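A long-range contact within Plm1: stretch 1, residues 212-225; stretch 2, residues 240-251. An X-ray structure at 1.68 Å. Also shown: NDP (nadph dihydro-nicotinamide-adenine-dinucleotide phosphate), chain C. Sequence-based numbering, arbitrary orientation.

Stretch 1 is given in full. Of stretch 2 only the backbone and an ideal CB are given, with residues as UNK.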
# COMPACT_ATOMS: atom_id res chain seq x y z
N SER A 212 -9.31 -16.40 23.87
CA SER A 212 -8.80 -17.52 23.07
C SER A 212 -7.29 -17.71 23.12
O SER A 212 -6.79 -18.79 22.85
CB SER A 212 -9.23 -17.33 21.61
OG SER A 212 -8.80 -16.07 21.11
N ALA A 213 -6.55 -16.64 23.38
CA ALA A 213 -5.09 -16.67 23.33
C ALA A 213 -4.47 -17.03 24.67
O ALA A 213 -5.07 -16.81 25.72
CB ALA A 213 -4.53 -15.32 22.84
N ASP A 214 -3.24 -17.54 24.61
CA ASP A 214 -2.42 -17.74 25.83
C ASP A 214 -1.65 -16.49 26.23
O ASP A 214 -1.53 -16.20 27.42
CB ASP A 214 -1.42 -18.88 25.61
CG ASP A 214 -2.06 -20.26 25.58
OD1 ASP A 214 -3.17 -20.44 26.15
OD2 ASP A 214 -1.45 -21.18 24.95
N ARG A 215 -1.12 -15.76 25.26
CA ARG A 215 -0.21 -14.63 25.49
C ARG A 215 -0.44 -13.54 24.47
O ARG A 215 -0.55 -13.83 23.29
CB ARG A 215 1.24 -15.04 25.36
CG ARG A 215 1.70 -16.07 26.31
CD ARG A 215 3.19 -16.01 26.40
NE ARG A 215 3.69 -17.18 27.11
CZ ARG A 215 4.97 -17.39 27.38
NH1 ARG A 215 5.89 -16.49 27.00
NH2 ARG A 215 5.32 -18.48 28.03
N ILE A 216 -0.48 -12.29 24.93
CA ILE A 216 -0.59 -11.14 24.06
C ILE A 216 0.65 -10.27 24.25
O ILE A 216 0.94 -9.84 25.37
CB ILE A 216 -1.88 -10.35 24.33
CG1 ILE A 216 -3.09 -11.23 24.09
CG2 ILE A 216 -1.95 -9.10 23.43
CD1 ILE A 216 -4.38 -10.66 24.63
N LEU A 217 1.41 -10.08 23.18
CA LEU A 217 2.64 -9.29 23.22
C LEU A 217 2.45 -8.02 22.40
O LEU A 217 2.12 -8.09 21.20
CB LEU A 217 3.81 -10.09 22.68
CG LEU A 217 4.28 -11.34 23.44
CD1 LEU A 217 5.68 -11.67 22.98
CD2 LEU A 217 4.28 -11.12 24.94
N LEU A 218 2.65 -6.88 23.05
CA LEU A 218 2.50 -5.57 22.42
C LEU A 218 3.91 -5.07 22.15
O LEU A 218 4.71 -4.88 23.09
CB LEU A 218 1.77 -4.61 23.32
CG LEU A 218 0.41 -5.02 23.88
CD1 LEU A 218 -0.12 -3.87 24.71
CD2 LEU A 218 -0.60 -5.42 22.78
N LEU A 219 4.24 -4.89 20.89
CA LEU A 219 5.62 -4.52 20.50
C LEU A 219 5.65 -3.11 19.93
O LEU A 219 4.87 -2.76 19.04
CB LEU A 219 6.14 -5.51 19.45
CG LEU A 219 7.58 -5.35 18.96
CD1 LEU A 219 8.16 -6.69 18.53
CD2 LEU A 219 7.62 -4.36 17.79
N SER A 220 6.58 -2.30 20.43
CA SER A 220 6.77 -0.92 19.95
C SER A 220 8.14 -0.50 20.43
O SER A 220 8.73 -1.19 21.25
CB SER A 220 5.68 -0.00 20.45
OG SER A 220 5.75 0.20 21.86
N ARG A 221 8.68 0.60 19.91
CA ARG A 221 9.99 1.04 20.39
C ARG A 221 9.94 1.46 21.86
O ARG A 221 10.91 1.27 22.59
CB ARG A 221 10.54 2.16 19.54
CG ARG A 221 10.88 1.72 18.14
CD ARG A 221 10.99 2.88 17.16
NE ARG A 221 9.79 3.69 17.11
CZ ARG A 221 9.67 4.77 16.33
NH1 ARG A 221 10.67 5.13 15.54
NH2 ARG A 221 8.57 5.49 16.35
N GLN A 222 8.82 2.01 22.28
CA GLN A 222 8.67 2.47 23.66
C GLN A 222 8.34 1.34 24.61
O GLN A 222 8.72 1.38 25.79
CB GLN A 222 7.63 3.55 23.78
CG GLN A 222 8.09 4.89 23.22
CD GLN A 222 6.99 5.88 23.16
OE1 GLN A 222 6.82 6.71 24.07
NE2 GLN A 222 6.16 5.78 22.11
N GLY A 223 7.61 0.34 24.13
CA GLY A 223 7.29 -0.81 24.98
C GLY A 223 6.47 -0.37 26.18
O GLY A 223 5.53 0.42 26.07
N SER A 224 6.87 -0.84 27.36
CA SER A 224 6.12 -0.52 28.56
C SER A 224 6.29 0.94 28.99
O SER A 224 5.56 1.40 29.86
CB SER A 224 6.54 -1.44 29.70
OG SER A 224 7.91 -1.33 29.95
N ALA A 225 7.26 1.65 28.40
CA ALA A 225 7.39 3.10 28.61
C ALA A 225 6.44 3.95 27.75
O ALA A 225 6.35 5.15 27.94
CB ALA A 225 8.84 3.52 28.42
N UNK A 240 -7.40 -13.11 31.10
CA UNK A 240 -6.91 -14.51 31.13
C UNK A 240 -5.56 -14.78 30.49
O UNK A 240 -4.78 -15.56 31.02
CB UNK A 240 -7.94 -15.41 30.44
N UNK A 241 -5.31 -14.16 29.34
CA UNK A 241 -4.02 -14.30 28.68
C UNK A 241 -2.98 -13.50 29.46
O UNK A 241 -3.31 -12.49 30.06
CB UNK A 241 -4.09 -13.83 27.22
N UNK A 242 -1.74 -13.94 29.44
CA UNK A 242 -0.68 -13.09 29.94
C UNK A 242 -0.45 -12.01 28.89
O UNK A 242 -0.78 -12.18 27.72
CB UNK A 242 0.60 -13.88 30.23
N UNK A 243 0.06 -10.88 29.32
CA UNK A 243 0.32 -9.79 28.39
C UNK A 243 1.53 -9.02 28.85
O UNK A 243 1.77 -8.87 30.06
CB UNK A 243 -0.89 -8.86 28.27
N UNK A 244 2.29 -8.53 27.88
CA UNK A 244 3.46 -7.74 28.16
C UNK A 244 3.66 -6.78 27.00
O UNK A 244 3.25 -7.07 25.87
CB UNK A 244 4.69 -8.62 28.38
N UNK A 245 4.27 -5.63 27.29
CA UNK A 245 4.72 -4.73 26.23
C UNK A 245 6.22 -4.86 26.15
O UNK A 245 6.92 -4.80 27.18
CB UNK A 245 4.30 -3.28 26.49
N UNK A 246 6.72 -5.15 24.95
CA UNK A 246 8.15 -5.32 24.74
C UNK A 246 8.66 -4.11 23.93
O UNK A 246 8.01 -3.66 23.00
CB UNK A 246 8.45 -6.64 24.02
N UNK A 247 9.83 -3.60 24.33
CA UNK A 247 10.44 -2.44 23.70
C UNK A 247 11.42 -2.95 22.64
O UNK A 247 12.57 -3.32 22.92
CB UNK A 247 11.14 -1.55 24.73
N UNK A 248 10.94 -3.01 21.39
CA UNK A 248 11.68 -3.60 20.28
C UNK A 248 11.38 -2.80 19.00
O UNK A 248 10.25 -2.45 18.75
CB UNK A 248 11.31 -5.08 20.10
N UNK A 249 12.43 -2.47 18.27
CA UNK A 249 12.30 -1.92 16.92
C UNK A 249 11.98 -3.07 15.94
O UNK A 249 12.77 -4.00 15.77
CB UNK A 249 13.58 -1.19 16.51
N UNK A 250 10.84 -2.97 15.27
CA UNK A 250 10.34 -4.03 14.38
C UNK A 250 11.24 -4.25 13.17
O UNK A 250 11.12 -5.28 12.49
CB UNK A 250 8.93 -3.69 13.91
N UNK A 251 12.14 -3.31 12.89
CA UNK A 251 13.10 -3.43 11.80
C UNK A 251 14.45 -4.03 12.25
O UNK A 251 15.31 -4.29 11.41
CB UNK A 251 13.33 -2.05 11.17
PA NDP C . -0.09 5.13 16.26
O1A NDP C . -0.94 5.36 17.46
O2A NDP C . 0.98 6.12 15.94
O5B NDP C . 0.58 3.68 16.36
C5B NDP C . 1.74 3.38 15.61
C4B NDP C . 2.59 2.45 16.42
O4B NDP C . 3.74 2.07 15.69
C3B NDP C . 3.11 3.08 17.69
O3B NDP C . 2.85 2.17 18.77
C2B NDP C . 4.60 3.24 17.48
O2B NDP C . 5.17 3.14 18.77
C1B NDP C . 4.86 2.06 16.54
N9A NDP C . 6.10 2.10 15.78
C8A NDP C . 6.53 3.06 14.89
N7A NDP C . 7.75 2.71 14.42
C5A NDP C . 8.10 1.51 14.99
C6A NDP C . 9.20 0.69 14.88
N6A NDP C . 10.25 0.93 14.10
N1A NDP C . 9.23 -0.47 15.64
C2A NDP C . 8.16 -0.82 16.46
N3A NDP C . 7.07 -0.00 16.58
C4A NDP C . 7.05 1.14 15.84
O3 NDP C . -0.99 5.00 14.93
PN NDP C . -2.37 4.24 14.74
O1N NDP C . -3.34 5.24 14.24
O2N NDP C . -2.75 3.39 15.88
O5D NDP C . -2.10 3.35 13.43
C5D NDP C . -1.49 2.09 13.51
C4D NDP C . -1.43 1.51 12.11
O4D NDP C . -2.70 1.60 11.47
C3D NDP C . -0.46 2.25 11.22
O3D NDP C . 0.34 1.33 10.54
C2D NDP C . -1.33 3.00 10.23
O2D NDP C . -0.70 3.21 8.98
C1D NDP C . -2.57 2.13 10.17
N1N NDP C . -3.77 2.91 9.85
C2N NDP C . -4.31 3.77 10.76
C3N NDP C . -5.35 4.64 10.43
C7N NDP C . -5.99 5.52 11.43
O7N NDP C . -7.14 6.15 11.03
N7N NDP C . -5.51 5.76 12.65
C4N NDP C . -6.10 4.39 9.14
C5N NDP C . -5.43 3.42 8.23
C6N NDP C . -4.32 2.71 8.62
P2B NDP C . 6.68 3.58 19.10
O1X NDP C . 6.77 3.46 20.60
O2X NDP C . 6.95 5.01 18.62
O3X NDP C . 7.63 2.70 18.40

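The backbone fixes the frame before any side chain is considered. Strand 215-220 runs parallel to strand 242-247, with 10° between their directions, and side chains at 242, 244 and 246 share a face with Arg215, Leu217 and Leu219, those at 243, 245 and 247 with Ile216, Leu218 and Ser220. Main-chain hydrogen bonds ladder the pair for any residue but proline at 242, 244, 246 and 248, from N of 242 to Asp214 O (3.0 Å) through N of 248 to Ser220 O (2.9 Å).

Position 240 has phi/psi 124/-42, and its ideal CB finds nothing of stretch 1 within 5.5 Å. Positive phi alone favours glycine, and Gly240 is deposited.

At 241 CA-to-CB points toward stretch 1, and the ideal CB is 3.5 Å from both Ala213 O and Asp214 O. A small residue suits these close carbonyls. It is Ala241, whose CB also meets Ile216 CD1 at 4.1 Å.

Position 242 lies beside the aliphatic part of Arg215, its ideal CB 4.6 Å from Arg215 CG. Polar or modest branched residues would fit. Thr242 adopts chi1 p, bringing OG1 to 3.3 Å from Arg215 CG, a contact without a hydrogen bond.

Position 243 pairs with Ile216, and its ideal CB is 3.6 Å from Ile216 O; alanine or another small apolar residue is reasonable. Ala243 sets CB 4.4 Å from Ile216 CB.

At 244 the ideal CB is 4.3 Å from Leu217 CD2, so an apolar residue or a long chain with an aliphatic stem would serve; stretch 1 gives no strong cue for charge. Glu244 lays CG 3.4 Å from Leu217 CD2, with chi1 between wells at 95°.

Position 245 is crowded: its ideal CB is 3.6 Å from Gly223 C, 3.7 Å from Ser224 N and 3.8 Å from Leu218 O. Small residues are the safest inference. Ala245 packs CB against Leu218 CB at 4.3 Å.

At 246 the ideal CB is 5.0 Å from Leu219 CA, on the face of Leu217 and Leu219, so an aliphatic, perhaps beta-branched, residue is reasonable. Val246, chi1 m, brings CG2 to 3.9 Å from Leu219 CB.

At 247 the turn closes in, with the ideal CB 3.5 Å from Arg221 O and 3.9 Å from Gly223 CA. A small residue is expected; Ala247 fits, while a CB modelled on Gly223 would clash with Ala247 CB at 2.6 Å.

Position 248 points sideways, its ideal CB 3.9 Å from Leu219 CD1. Apolar residues suit it, and Val248 supplies that contact.

Position 249 points away from stretch 1, but the NADPH adenine amine lies nearby, so an acceptor would be useful. Asp249 OD1 accepts from NDP N6A at 3.0 Å.

The ideal CB of 250 is 4.2 Å from Leu219 CD2, and its backbone N, unless proline's, donates to NDP N1A at 3.0 Å. Among apolar candidates, Val250 is found.

Position 251 is out of reach, so stretch 1 gives no preference. Thr251 OG1 donates to Asp249 OD1 at 2.9 Å.

Stretch 2 240-251: GATAEAVAVDVT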
# COMPACT_ATOMS: atom_id res chain seq x y z
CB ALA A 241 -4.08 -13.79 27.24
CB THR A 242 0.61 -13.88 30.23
OG1 THR A 242 1.21 -14.33 29.03
CG2 THR A 242 0.32 -15.09 31.14
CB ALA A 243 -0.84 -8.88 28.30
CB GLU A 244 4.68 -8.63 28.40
CG GLU A 244 5.60 -8.93 27.25
CD GLU A 244 6.91 -9.62 27.70
OE1 GLU A 244 6.93 -10.87 27.76
OE2 GLU A 244 7.92 -8.92 27.97
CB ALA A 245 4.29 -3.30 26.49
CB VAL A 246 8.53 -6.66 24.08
CG1 VAL A 246 8.08 -7.87 24.98
CG2 VAL A 246 7.96 -6.81 22.67
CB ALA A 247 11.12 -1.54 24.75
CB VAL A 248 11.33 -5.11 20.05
CG1 VAL A 248 12.00 -5.68 18.81
CG2 VAL A 248 11.74 -5.96 21.26
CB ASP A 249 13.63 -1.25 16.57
CG ASP A 249 13.61 -0.52 15.23
OD1 ASP A 249 12.71 -0.75 14.42
OD2 ASP A 249 14.55 0.28 15.02
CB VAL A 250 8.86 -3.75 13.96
CG1 VAL A 250 8.79 -2.58 12.96
CG2 VAL A 250 8.20 -5.03 13.42
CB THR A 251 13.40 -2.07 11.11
OG1 THR A 251 14.17 -1.21 11.96
CG2 THR A 251 12.09 -1.35 10.71
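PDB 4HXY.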